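Local coordinates for putative alkaline phosphatase (Pseudomonas fluorescens, PDB 4F1V), which probably serves as the solute-binding component of an ABC transporter for phosphate import, and holds a hydrogenphosphate ion with high affinity, at residues A[43-46]-A[47-51]; A[108-111]-A[112-115]; A[144-147]-A[148-151]; A[170-173]-A[174-177]; A[313-316]-A[317-321]. All coordinates share one frame; numbering follows the deposited sequence.

All five contacts are local, each within one unbroken stretch, and they follow one another along the chain without nesting or crossing. Interaction 1 turns the chain just after helix 33-42, beside the five-stranded sheet. Interaction 2 passes from strand 108-109 into helix 111-119, on the far side of the chain's centre, about 39 Å from interaction 1 between centres. Interaction 3 starts helix 147-159 at the phosphate, and interaction 4, a turn in the loop after that helix, touches it: Ser145 OG lies 2.7 Å from Thr171 OG1, and Ser146 N 2.9 Å from Thr171 O. Interaction 5 ends helix 305-318 against strands of the five-stranded sheet.

Interaction 1 of 5, residues A[43-46]-A[47-51]; sequences NDYT and KFQAG
Tyr45 swings its ring away from its own N (chi1 -167°), while Phe48 keeps CG beside its N (chi1 -70°), and the two rings come together as an offset edge-to-face pair. The edge of Phe48 points toward the face of Tyr45, with CD2 of Phe48 3.9 Å from CE2 of Tyr45 and the planes 74° apart. Gln49 runs alongside the tyrosine in the same direction, and its OE1 lies at the ring edge, in the ring plane, 3.4 Å from Tyr45 CE1. A long amide side chain suits this place because its aliphatic part can follow the ring while the polar end stays near the phenol. The backbone beneath is a short 3-10 segment, with Lys47 N bound to Asp44 O at 3.2 Å and Phe48 N to Tyr45 O at 2.9 Å, followed by an i+4 bond from Gln49 N to the same Tyr45 O at 3.0 Å. Asp44 opens it with an Asx turn, its OD1 accepting from Thr46 N (3.1 Å) and Thr46 OG1 (2.7 Å), both on one face of the carboxylate. An aspartate fits because one oxygen can grip both donors. Asn43, just before, closes helix 33-42 in a Schellman motif. Tyr45, Phe48 and Gln49 all lean on Ile29 of strand 29-30, an outermost strand of the five-stranded sheet, and Phe48 also touches Ala39 of helix 33-42.

Interaction 2 of 5, residues A[108-111]-A[112-115]; sequences DLSV and QELC
Asp108 O lies 3.8 Å from Glu113 OE2, and both oxygens bind Lys231, the first by a hydrogen bond and the second by a salt bridge. The Asp108 side chain itself turns to Gly239 N. Next, Leu109 lays its two methyls on different residues of the first helical turn: CD2 packs 3.9 Å from Glu113 CB, and, in one pairing of the alternative leucine conformers, CD1 lies 4.0 Å from Leu114 CD1. A branched apolar side chain suits a position that can touch both. At Ser110, OG sits between the backbone N and the carbonyl carbon (chi1 69°) and accepts from Glu113 N at 2.9 Å. In return Ser110 N donates to Glu113 OE2 at 3.0 Å, reaching the anti side of that oxygen from 35° out of the carboxylate plane. Replacing Glu113 by an alanine would probably leave Ser110 N and the Lys231 ammonium without their shared acceptor and weaken the start of the helix. Glu113 OE1 is taken by Ser129 N, which helps to fix the rotation of the group. Last comes Val111, whose O receives Cys115 N at 2.9 Å and whose CG1 lies near Cys115 SG, which is disulfide-bonded to Cys160. The reciprocal bonds of Ser110 and Glu113 make a capping box, with serine as N-cap where the chain passes from strand 108-109 into helix 111-119.

Interaction 3 of 5, residues A[144-147]-A[148-151]; sequences ESSG and TTEL. With PI (hydrogenphosphate ion), chain B.
Ser146 and Thr149 meet in a helix N-cap that doubles as a phosphate site: the first turn of helix 147-159 faces the hydrogenphosphate held in the cleft of this venus-flytrap protein. Ser146 OG, anti to its own backbone N (chi1 163°), works in two directions. It accepts from Thr149 N at 3.0 Å, nearly straight (168°). The same Ser146 OG donates a hydrogen bond to phosphate O3 at 2.7 Å. Serine suits the place because one small hydroxyl can satisfy the helix and the anion together. With an alanine in its place, Thr149 N is likely to lose its capping acceptor and O3 one of its donors. Gly147 follows with its bare backbone, and Gly147 N donates to phosphate O1 at 2.8 Å. Behind the site the helix settles into its regular pattern, Leu151 N bonding to Gly147 O at 2.9 Å. The dipole of a helix that starts here would be expected to add to the attraction for the anion. Thr149 turns its hydroxyl to Tyr207, and the carboxylate of Glu150 reaches Ser64, Lys65 and Arg154. Ser33, Thr9, Arg142 and Leu10 also hydrogen-bond to the phosphate. Thr148 approaches the ion twice, by backbone and by side chain. With Ser146 OG this gives O3 three donors from the cap, as Thr148 N stands 3.0 Å from phosphate O3 and Thr148 OG1 2.7 Å from that same oxygen.

Interaction 4 of 5, residues A[170-173]-A[174-177]; sequences TTTF and GTSF
Thr170 meets Ser176 across a compact turn that begins as an ST turn, in the loop between helix 147-159 and strand 186-188. From CB, which points toward the residues of 174-177, the Thr170 side chain divides. Its OG1 branch, anti to the backbone N (chi1 -177°), accepts from Thr172 N at 3.1 Å in an almost linear bond (175°), and this defines the ST turn. The CG2 branch is thereby forced into the crowded position between N and the carbonyl carbon, from where the methyl reaches 3.6 Å from Ser176 CB. Threonine suits the site because its hydroxyl closes the turn while its methyl packs against the serine. The next residues fold tightly. Thr172 O receives Thr175 N at 3.0 Å, and Phe173 O receives Ser176 N at 2.9 Å; both donors come from well above the carbonyl plane, as expected where the backbone bends within three residues. On the outer side the hydroxyls of Thr172 and Thr175 approach, OG1 to OG1, to 3.0 Å. Ser176 sends its own hydroxyl to Ala168 O, just before the turn. The Phe173 side chain touches Thr149 and Thr153 of helix 147-159 and Phe118 of helix 111-119, a place for a large apolar group. A water ties the end of the turn together, donating to Phe173 O at 2.8 Å and accepting from Phe177 N at 2.9 Å.

Interaction 5 of 5, residues A[313-316]-A[317-321]; sequences DFFT and KHYGA
From Phe314 and Phe315 to His318 and Tyr319 the backbone forms the last turn of helix 305-318, with His318 N bound to Phe314 O at 2.8 Å and Tyr319 N to Phe315 O at 3.0 Å, after which Tyr319 leaves helical geometry. The same four residues pair their side chains, each reaching the partner one turn on. His318 holds CG anti to the backbone N (chi1 -156°), which carries the imidazole alongside Phe314. Their planes are only 23° from parallel but slid apart, so that the rings barely overlap; what meets the phenylalanine face is His318 CB, 4.2 Å from the Phe314 ring centroid in a CH-pi contact, while Phe314 CZ sits over the imidazole, 3.7 Å from His318 CG. Histidine suits this buried spot because both its nitrogens find partners, ND1 on Asn325 and NE2 on Ser90. Phe315 and Tyr319 also run alongside each other, at an oblique 38°, with Phe315 CD1 3.8 Å from Tyr319 CE1. The tyrosine can bury its ring because its hydroxyl bonds to Pro89 O. Lys317, fully extended, carries NZ to Gly19 O. Gly320 N turns back to Lys317 O at 3.1 Å. The whole is an i to i+4 aromatic pairing at a helix C-terminus, packed on Leu296 of strand 291-299 and Val88 of strand 85-94 in the five-stranded sheet.

Interaction 1 of 5, residues A[43-46]-A[47-51]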
loop_
_atom_site.group_PDB
_atom_site.type_symbol
_atom_site.label_atom_id
_atom_site.label_comp_id
_atom_site.label_asym_id
_atom_site.label_seq_id
_atom_site.Cartn_x
_atom_site.Cartn_y
_atom_site.Cartn_z
ATOM N N ASN A 43 20.864 1.686 0.993
ATOM C CA ASN A 43 21.288 2.880 0.299
ATOM C C ASN A 43 21.734 2.575 -1.137
ATOM O O ASN A 43 22.838 2.916 -1.538
ATOM C CB ASN A 43 22.360 3.668 1.071
ATOM C CG ASN A 43 22.597 5.040 0.448
ATOM O OD1 ASN A 43 21.646 5.630 -0.075
ATOM N ND2 ASN A 43 23.803 5.538 0.548
ATOM N N ASP A 44 20.840 1.926 -1.870
ATOM C CA ASP A 44 21.144 1.406 -3.195
ATOM C C ASP A 44 20.224 2.036 -4.237
ATOM O O ASP A 44 19.109 1.574 -4.489
ATOM C CB ASP A 44 21.013 -0.102 -3.213
ATOM C CG ASP A 44 21.313 -0.718 -4.584
ATOM O OD1 ASP A 44 21.739 0.025 -5.480
ATOM O OD2 ASP A 44 21.097 -1.958 -4.668
ATOM N N TYR A 45 20.737 3.111 -4.849
ATOM C CA TYR A 45 19.935 3.848 -5.826
ATOM C C TYR A 45 19.624 3.085 -7.093
ATOM O O TYR A 45 18.673 3.393 -7.805
ATOM C CB TYR A 45 20.665 5.173 -6.181
ATOM C CG TYR A 45 19.829 6.174 -6.941
ATOM C CD1 TYR A 45 19.874 6.251 -8.337
ATOM C CD2 TYR A 45 18.974 7.044 -6.289
ATOM C CE1 TYR A 45 19.118 7.127 -9.050
ATOM C CE2 TYR A 45 18.184 7.947 -6.974
ATOM C CZ TYR A 45 18.255 7.985 -8.381
ATOM O OH TYR A 45 17.514 8.858 -9.115
ATOM N N THR A 46 20.377 2.007 -7.361
ATOM C CA THR A 46 20.081 1.206 -8.536
ATOM C C THR A 46 18.716 0.503 -8.488
ATOM O O THR A 46 18.160 0.125 -9.492
ATOM C CB THR A 46 21.138 0.154 -8.862
ATOM O OG1 THR A 46 21.090 -0.953 -7.953
ATOM C CG2 THR A 46 22.541 0.730 -8.976
ATOM N N LYS A 47 18.146 0.397 -7.261
ATOM C CA LYS A 47 16.786 -0.124 -7.072
ATOM C C LYS A 47 15.708 0.859 -7.539
ATOM O O LYS A 47 14.574 0.450 -7.814
ATOM C CB LYS A 47 16.607 -0.542 -5.620
ATOM C CG LYS A 47 17.516 -1.610 -5.051
ATOM C CD LYS A 47 17.207 -2.949 -5.700
ATOM C CE LYS A 47 18.418 -3.869 -5.754
ATOM N NZ LYS A 47 17.916 -5.274 -5.617
ATOM N N PHE A 48 16.092 2.123 -7.606
ATOM C CA PHE A 48 15.245 3.181 -8.200
ATOM C C PHE A 48 15.496 3.304 -9.706
ATOM O O PHE A 48 14.543 3.331 -10.482
ATOM C CB PHE A 48 15.457 4.523 -7.537
ATOM C CG PHE A 48 14.940 4.682 -6.118
ATOM C CD1 PHE A 48 14.084 3.773 -5.494
ATOM C CD2 PHE A 48 15.283 5.833 -5.402
ATOM C CE1 PHE A 48 13.639 3.963 -4.214
ATOM C CE2 PHE A 48 14.826 6.036 -4.129
ATOM C CZ PHE A 48 14.006 5.119 -3.511
ATOM N N GLN A 49 16.777 3.463 -10.084
ATOM C CA GLN A 49 17.144 3.629 -11.472
ATOM C C GLN A 49 18.236 2.664 -11.768
ATOM O O GLN A 49 19.436 2.845 -11.377
ATOM C CB GLN A 49 17.578 5.059 -11.818
ATOM C CG GLN A 49 16.502 6.100 -11.597
ATOM C CD GLN A 49 16.901 7.480 -12.076
ATOM O OE1 GLN A 49 18.097 7.816 -12.191
ATOM N NE2 GLN A 49 15.915 8.293 -12.366
ATOM N N ALA A 50 17.909 1.619 -12.488
ATOM C CA ALA A 50 18.914 0.601 -12.827
ATOM C C ALA A 50 20.059 1.320 -13.527
ATOM O O ALA A 50 19.859 2.253 -14.342
ATOM C CB ALA A 50 18.271 -0.408 -13.796
ATOM N N GLY A 51 21.270 0.940 -13.224
ATOM C CA GLY A 51 22.473 1.506 -13.854
ATOM C C GLY A 51 23.006 2.806 -13.306
ATOM O O GLY A 51 24.006 3.319 -13.802
#

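Interaction 2 of 5, residues A[108-111]-A[112-115]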
loop_
_atom_site.group_PDB
_atom_site.type_symbol
_atom_site.label_atom_id
_atom_site.label_comp_id
_atom_site.label_asym_id
_atom_site.label_seq_id
_atom_site.Cartn_x
_atom_site.Cartn_y
_atom_site.Cartn_z
ATOM N N ASP A 108 -20.711 -8.410 -9.012
ATOM C CA ASP A 108 -20.666 -8.154 -7.569
ATOM C C ASP A 108 -20.271 -9.486 -6.947
ATOM O O ASP A 108 -21.056 -10.427 -6.985
ATOM C CB ASP A 108 -22.045 -7.717 -7.135
ATOM C CG ASP A 108 -22.189 -7.459 -5.646
ATOM O OD1 ASP A 108 -23.316 -7.100 -5.193
ATOM O OD2 ASP A 108 -21.147 -7.676 -4.870
ATOM N N LEU A 109 -18.984 -9.563 -6.527
ATOM C CA LEU A 109 -18.435 -10.779 -5.967
ATOM C C LEU A 109 -18.813 -10.919 -4.507
ATOM O O LEU A 109 -18.601 -10.025 -3.695
ATOM C CB LEU A 109 -16.907 -10.722 -6.038
ATOM C CG LEU A 109 -16.307 -10.795 -7.428
ATOM C CD1 LEU A 109 -14.842 -10.336 -7.386
ATOM C CD2 LEU A 109 -16.400 -12.201 -7.974
ATOM N N SER A 110 -19.289 -12.106 -4.117
ATOM C CA SER A 110 -19.264 -12.458 -2.698
ATOM C C SER A 110 -17.780 -12.631 -2.281
ATOM O O SER A 110 -16.923 -12.858 -3.129
ATOM C CB SER A 110 -20.050 -13.712 -2.401
ATOM O OG SER A 110 -19.385 -14.817 -2.967
ATOM N N VAL A 111 -17.521 -12.529 -0.992
ATOM C CA VAL A 111 -16.159 -12.810 -0.528
ATOM C C VAL A 111 -15.727 -14.208 -0.896
ATOM O O VAL A 111 -14.587 -14.440 -1.361
ATOM C CB VAL A 111 -16.041 -12.502 0.975
ATOM C CG1 VAL A 111 -14.720 -13.024 1.542
ATOM C CG2 VAL A 111 -16.188 -11.003 1.208
ATOM N N GLN A 112 -16.630 -15.189 -0.771
ATOM C CA GLN A 112 -16.249 -16.539 -1.146
ATOM C C GLN A 112 -15.990 -16.702 -2.625
ATOM O O GLN A 112 -15.105 -17.446 -3.039
ATOM C CB GLN A 112 -17.258 -17.553 -0.599
ATOM C CG GLN A 112 -17.214 -17.697 0.903
ATOM C CD GLN A 112 -15.836 -17.979 1.426
ATOM O OE1 GLN A 112 -15.200 -18.955 1.001
ATOM N NE2 GLN A 112 -15.299 -17.132 2.284
ATOM N N GLU A 113 -16.758 -15.958 -3.482
ATOM C CA GLU A 113 -16.446 -16.002 -4.899
ATOM C C GLU A 113 -15.060 -15.373 -5.182
ATOM O O GLU A 113 -14.317 -15.869 -6.023
ATOM C CB GLU A 113 -17.497 -15.241 -5.733
ATOM C CG GLU A 113 -18.799 -16.056 -5.905
ATOM C CD GLU A 113 -19.956 -15.226 -6.493
ATOM O OE1 GLU A 113 -20.924 -15.861 -6.986
ATOM O OE2 GLU A 113 -19.891 -13.968 -6.402
ATOM N N LEU A 114 -14.728 -14.255 -4.559
ATOM C CA LEU A 114 -13.416 -13.653 -4.692
ATOM C C LEU A 114 -12.322 -14.692 -4.345
ATOM O O LEU A 114 -11.353 -14.877 -5.087
ATOM C CB LEU A 114 -13.318 -12.427 -3.786
ATOM C CG LEU A 114 -11.940 -11.720 -3.781
ATOM C CD1 LEU A 114 -11.774 -10.772 -4.927
ATOM C CD2 LEU A 114 -11.745 -10.957 -2.469
ATOM N N CYS A 115 -12.498 -15.332 -3.196
ATOM C CA CYS A 115 -11.561 -16.395 -2.792
ATOM C C CYS A 115 -11.413 -17.470 -3.894
ATOM O O CYS A 115 -10.296 -17.869 -4.182
ATOM C CB CYS A 115 -12.072 -17.033 -1.516
ATOM S SG CYS A 115 -12.022 -15.916 -0.063
#

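Interaction 3 of 5, residues A[144-147]-A[148-151]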
loop_
_atom_site.group_PDB
_atom_site.type_symbol
_atom_site.label_atom_id
_atom_site.label_comp_id
_atom_site.label_asym_id
_atom_site.label_seq_id
_atom_site.Cartn_x
_atom_site.Cartn_y
_atom_site.Cartn_z
ATOM N N GLU A 144 6.463 -9.254 -9.116
ATOM C CA GLU A 144 7.547 -8.824 -8.235
ATOM C C GLU A 144 7.003 -8.632 -6.804
ATOM O O GLU A 144 5.863 -8.868 -6.493
ATOM C CB GLU A 144 8.229 -7.554 -8.775
ATOM C CG GLU A 144 7.606 -6.211 -8.548
ATOM C CD GLU A 144 6.370 -5.863 -9.364
ATOM O OE1 GLU A 144 5.501 -6.712 -9.652
ATOM O OE2 GLU A 144 6.193 -4.607 -9.606
ATOM N N SER A 145 7.929 -8.197 -5.911
ATOM C CA SER A 145 7.619 -8.007 -4.520
ATOM C C SER A 145 6.813 -6.700 -4.384
ATOM O O SER A 145 7.323 -5.599 -4.557
ATOM C CB SER A 145 8.910 -7.919 -3.737
ATOM O OG SER A 145 8.682 -7.646 -2.366
ATOM N N SER A 146 5.506 -6.874 -4.082
ATOM C CA SER A 146 4.521 -5.835 -4.156
ATOM C C SER A 146 3.774 -5.648 -2.839
ATOM O O SER A 146 3.282 -6.611 -2.230
ATOM C CB SER A 146 3.498 -6.229 -5.251
ATOM O OG SER A 146 2.278 -5.537 -5.211
ATOM N N GLY A 147 3.658 -4.379 -2.455
ATOM C CA GLY A 147 2.820 -4.033 -1.324
ATOM C C GLY A 147 1.330 -4.182 -1.603
ATOM O O GLY A 147 0.557 -4.490 -0.662
ATOM N N THR A 148 0.883 -3.958 -2.825
ATOM C CA THR A 148 -0.500 -4.241 -3.187
ATOM C C THR A 148 -0.795 -5.725 -2.934
ATOM O O THR A 148 -1.837 -6.116 -2.362
ATOM C CB THR A 148 -0.832 -3.888 -4.623
ATOM O OG1 THR A 148 -0.414 -2.536 -4.922
ATOM C CG2 THR A 148 -2.342 -3.956 -4.864
ATOM N N THR A 149 0.138 -6.588 -3.344
ATOM C CA THR A 149 -0.002 -8.025 -3.043
ATOM C C THR A 149 -0.089 -8.243 -1.535
ATOM O O THR A 149 -0.924 -9.069 -1.092
ATOM C CB THR A 149 1.167 -8.846 -3.614
ATOM O OG1 THR A 149 1.112 -8.718 -5.042
ATOM C CG2 THR A 149 1.076 -10.321 -3.198
ATOM N N GLU A 150 0.764 -7.596 -0.734
ATOM C CA GLU A 150 0.694 -7.807 0.714
ATOM C C GLU A 150 -0.699 -7.386 1.242
ATOM O O GLU A 150 -1.326 -8.125 2.018
ATOM C CB GLU A 150 1.833 -7.060 1.414
ATOM C CG GLU A 150 1.876 -7.387 2.924
ATOM C CD GLU A 150 3.122 -6.802 3.585
ATOM O OE1 GLU A 150 4.244 -7.226 3.223
ATOM O OE2 GLU A 150 2.969 -5.905 4.484
ATOM N N LEU A 151 -1.185 -6.205 0.849
ATOM C CA LEU A 151 -2.485 -5.752 1.342
ATOM C C LEU A 151 -3.608 -6.734 0.955
ATOM O O LEU A 151 -4.538 -6.989 1.727
ATOM C CB LEU A 151 -2.814 -4.349 0.798
ATOM C CG LEU A 151 -1.954 -3.211 1.340
ATOM C CD1 LEU A 151 -2.354 -1.920 0.663
ATOM C CD2 LEU A 151 -2.054 -3.115 2.854
HETATM P P PI B . 3.334 -1.754 -5.008
HETATM O O1 PI B . 4.410 -2.266 -4.051
HETATM O O2 PI B . 3.942 -1.295 -6.336
HETATM O O3 PI B . 2.258 -2.826 -5.224
HETATM O O4 PI B . 2.668 -0.504 -4.366
#

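Interaction 4 of 5, residues A[170-173]-A[174-177]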
loop_
_atom_site.group_PDB
_atom_site.type_symbol
_atom_site.label_atom_id
_atom_site.label_comp_id
_atom_site.label_asym_id
_atom_site.label_seq_id
_atom_site.Cartn_x
_atom_site.Cartn_y
_atom_site.Cartn_z
ATOM N N THR A 170 1.966 -12.385 1.849
ATOM C CA THR A 170 3.230 -12.315 1.126
ATOM C C THR A 170 3.229 -11.056 0.259
ATOM O O THR A 170 2.189 -10.482 -0.029
ATOM C CB THR A 170 3.435 -13.588 0.271
ATOM O OG1 THR A 170 4.689 -13.527 -0.351
ATOM C CG2 THR A 170 2.309 -13.821 -0.740
ATOM N N THR A 171 4.423 -10.729 -0.253
ATOM C CA THR A 171 4.573 -9.713 -1.300
ATOM C C THR A 171 4.645 -10.321 -2.694
ATOM O O THR A 171 4.610 -9.575 -3.663
ATOM C CB THR A 171 5.796 -8.816 -1.080
ATOM O OG1 THR A 171 7.003 -9.540 -1.323
ATOM C CG2 THR A 171 5.815 -8.169 0.302
ATOM N N THR A 172 4.729 -11.659 -2.807
ATOM C CA THR A 172 4.838 -12.335 -4.105
ATOM C C THR A 172 3.631 -13.256 -4.287
ATOM O O THR A 172 3.565 -14.374 -3.746
ATOM C CB THR A 172 6.142 -13.117 -4.203
ATOM O OG1 THR A 172 6.310 -14.010 -3.120
ATOM C CG2 THR A 172 7.359 -12.152 -4.233
ATOM N N PHE A 173 2.624 -12.768 -5.026
ATOM C CA PHE A 173 1.355 -13.531 -5.152
ATOM C C PHE A 173 1.606 -14.923 -5.691
ATOM O O PHE A 173 0.852 -15.820 -5.345
ATOM C CB PHE A 173 0.330 -12.734 -6.010
ATOM C CG PHE A 173 -1.023 -13.453 -6.055
ATOM C CD1 PHE A 173 -1.410 -14.268 -7.109
ATOM C CD2 PHE A 173 -1.892 -13.353 -4.976
ATOM C CE1 PHE A 173 -2.602 -14.947 -7.091
ATOM C CE2 PHE A 173 -3.098 -14.039 -4.968
ATOM C CZ PHE A 173 -3.444 -14.839 -5.985
ATOM N N GLY A 174 2.610 -15.079 -6.565
ATOM C CA GLY A 174 2.896 -16.396 -7.129
ATOM C C GLY A 174 3.158 -17.503 -6.146
ATOM O O GLY A 174 3.053 -18.655 -6.517
ATOM N N THR A 175 3.424 -17.127 -4.880
ATOM C CA THR A 175 3.604 -18.160 -3.820
ATOM C C THR A 175 2.561 -18.039 -2.740
ATOM O O THR A 175 2.681 -18.741 -1.697
ATOM C CB THR A 175 5.043 -18.160 -3.247
ATOM O OG1 THR A 175 5.272 -16.822 -2.725
ATOM C CG2 THR A 175 6.021 -18.497 -4.323
ATOM N N SER A 176 1.541 -17.192 -2.847
ATOM C CA SER A 176 0.610 -17.008 -1.753
ATOM C C SER A 176 -0.215 -18.294 -1.469
ATOM O O SER A 176 -0.303 -18.718 -0.290
ATOM C CB SER A 176 -0.361 -15.835 -2.002
ATOM O OG SER A 176 -1.288 -15.721 -0.973
ATOM N N PHE A 177 -0.912 -18.820 -2.474
ATOM C CA PHE A 177 -1.834 -19.920 -2.265
ATOM C C PHE A 177 -1.065 -21.257 -2.209
ATOM O O PHE A 177 -0.305 -21.552 -3.131
ATOM C CB PHE A 177 -2.888 -19.958 -3.383
ATOM C CG PHE A 177 -4.037 -20.928 -3.094
ATOM C CD1 PHE A 177 -4.841 -20.758 -1.963
ATOM C CD2 PHE A 177 -4.247 -22.007 -3.932
ATOM C CE1 PHE A 177 -5.855 -21.658 -1.678
ATOM C CE2 PHE A 177 -5.281 -22.925 -3.657
ATOM C CZ PHE A 177 -6.040 -22.783 -2.514
HETATM O O HOH W 1 -0.983 -17.957 -5.250
#

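Interaction 5 of 5, residues A[313-316]-A[317-321]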
loop_
_atom_site.group_PDB
_atom_site.type_symbol
_atom_site.label_atom_id
_atom_site.label_comp_id
_atom_site.label_asym_id
_atom_site.label_seq_id
_atom_site.Cartn_x
_atom_site.Cartn_y
_atom_site.Cartn_z
ATOM N N ASP A 313 10.372 19.680 6.597
ATOM C CA ASP A 313 9.365 20.489 5.946
ATOM C C ASP A 313 8.349 19.628 5.197
ATOM O O ASP A 313 7.150 19.981 5.136
ATOM C CB ASP A 313 10.036 21.489 5.010
ATOM C CG ASP A 313 10.849 22.585 5.731
ATOM O OD1 ASP A 313 10.617 22.759 6.954
ATOM O OD2 ASP A 313 11.641 23.255 5.049
ATOM N N PHE A 314 8.767 18.500 4.633
ATOM C CA PHE A 314 7.803 17.575 4.029
ATOM C C PHE A 314 6.849 16.984 5.061
ATOM O O PHE A 314 5.618 16.954 4.866
ATOM C CB PHE A 314 8.514 16.455 3.277
ATOM C CG PHE A 314 7.559 15.376 2.791
ATOM C CD1 PHE A 314 6.551 15.692 1.872
ATOM C CD2 PHE A 314 7.635 14.077 3.280
ATOM C CE1 PHE A 314 5.637 14.701 1.490
ATOM C CE2 PHE A 314 6.703 13.121 2.933
ATOM C CZ PHE A 314 5.677 13.443 2.039
ATOM N N PHE A 315 7.363 16.517 6.209
ATOM C CA PHE A 315 6.503 16.021 7.243
ATOM C C PHE A 315 5.525 17.103 7.732
ATOM O O PHE A 315 4.359 16.805 8.030
ATOM C CB PHE A 315 7.319 15.451 8.430
ATOM C CG PHE A 315 7.727 13.993 8.246
ATOM C CD1 PHE A 315 7.180 12.991 9.089
ATOM C CD2 PHE A 315 8.641 13.583 7.291
ATOM C CE1 PHE A 315 7.522 11.694 8.960
ATOM C CE2 PHE A 315 8.957 12.249 7.115
ATOM C CZ PHE A 315 8.411 11.310 7.957
ATOM N N THR A 316 5.995 18.351 7.836
ATOM C CA THR A 316 5.158 19.467 8.281
ATOM C C THR A 316 3.951 19.628 7.346
ATOM O O THR A 316 2.855 19.961 7.798
ATOM C CB THR A 316 5.996 20.730 8.348
ATOM O OG1 THR A 316 6.918 20.549 9.434
ATOM C CG2 THR A 316 5.186 21.968 8.623
ATOM N N LYS A 317 4.136 19.427 6.063
ATOM C CA LYS A 317 3.035 19.447 5.089
ATOM C C LYS A 317 2.156 18.200 5.134
ATOM O O LYS A 317 0.921 18.288 5.263
ATOM C CB LYS A 317 3.579 19.730 3.686
ATOM C CG LYS A 317 2.439 19.858 2.690
ATOM C CD LYS A 317 2.792 20.447 1.385
ATOM C CE LYS A 317 1.610 20.998 0.598
ATOM N NZ LYS A 317 2.094 21.545 -0.696
ATOM N N HIS A 318 2.775 17.036 4.967
ATOM C CA HIS A 318 2.017 15.800 4.804
ATOM C C HIS A 318 1.211 15.441 6.018
ATOM O O HIS A 318 0.160 14.766 5.922
ATOM C CB HIS A 318 2.991 14.669 4.409
ATOM C CG HIS A 318 2.312 13.535 3.668
ATOM N ND1 HIS A 318 1.663 13.736 2.483
ATOM C CD2 HIS A 318 2.222 12.211 4.008
ATOM C CE1 HIS A 318 1.222 12.567 2.078
ATOM N NE2 HIS A 318 1.536 11.598 2.965
ATOM N N TYR A 319 1.684 15.856 7.211
ATOM C CA TYR A 319 0.997 15.626 8.466
ATOM C C TYR A 319 0.513 16.893 9.109
ATOM O O TYR A 319 0.233 16.933 10.303
ATOM C CB TYR A 319 1.884 14.786 9.428
ATOM C CG TYR A 319 2.258 13.465 8.800
ATOM C CD1 TYR A 319 3.493 13.288 8.181
ATOM C CD2 TYR A 319 1.368 12.392 8.739
ATOM C CE1 TYR A 319 3.840 12.077 7.549
ATOM C CE2 TYR A 319 1.670 11.200 8.142
ATOM C CZ TYR A 319 2.914 11.042 7.520
ATOM O OH TYR A 319 3.224 9.902 6.881
ATOM N N GLY A 320 0.370 17.958 8.325
ATOM C CA GLY A 320 -0.110 19.231 8.899
ATOM C C GLY A 320 -1.602 19.284 9.119
ATOM O O GLY A 320 -2.375 18.679 8.384
ATOM N N ALA A 321 -1.961 20.061 10.159
ATOM C CA ALA A 321 -3.357 20.388 10.332
ATOM C C ALA A 321 -3.900 21.241 9.233
ATOM O O ALA A 321 -5.054 21.102 8.825
ATOM C CB ALA A 321 -3.601 21.022 11.721
#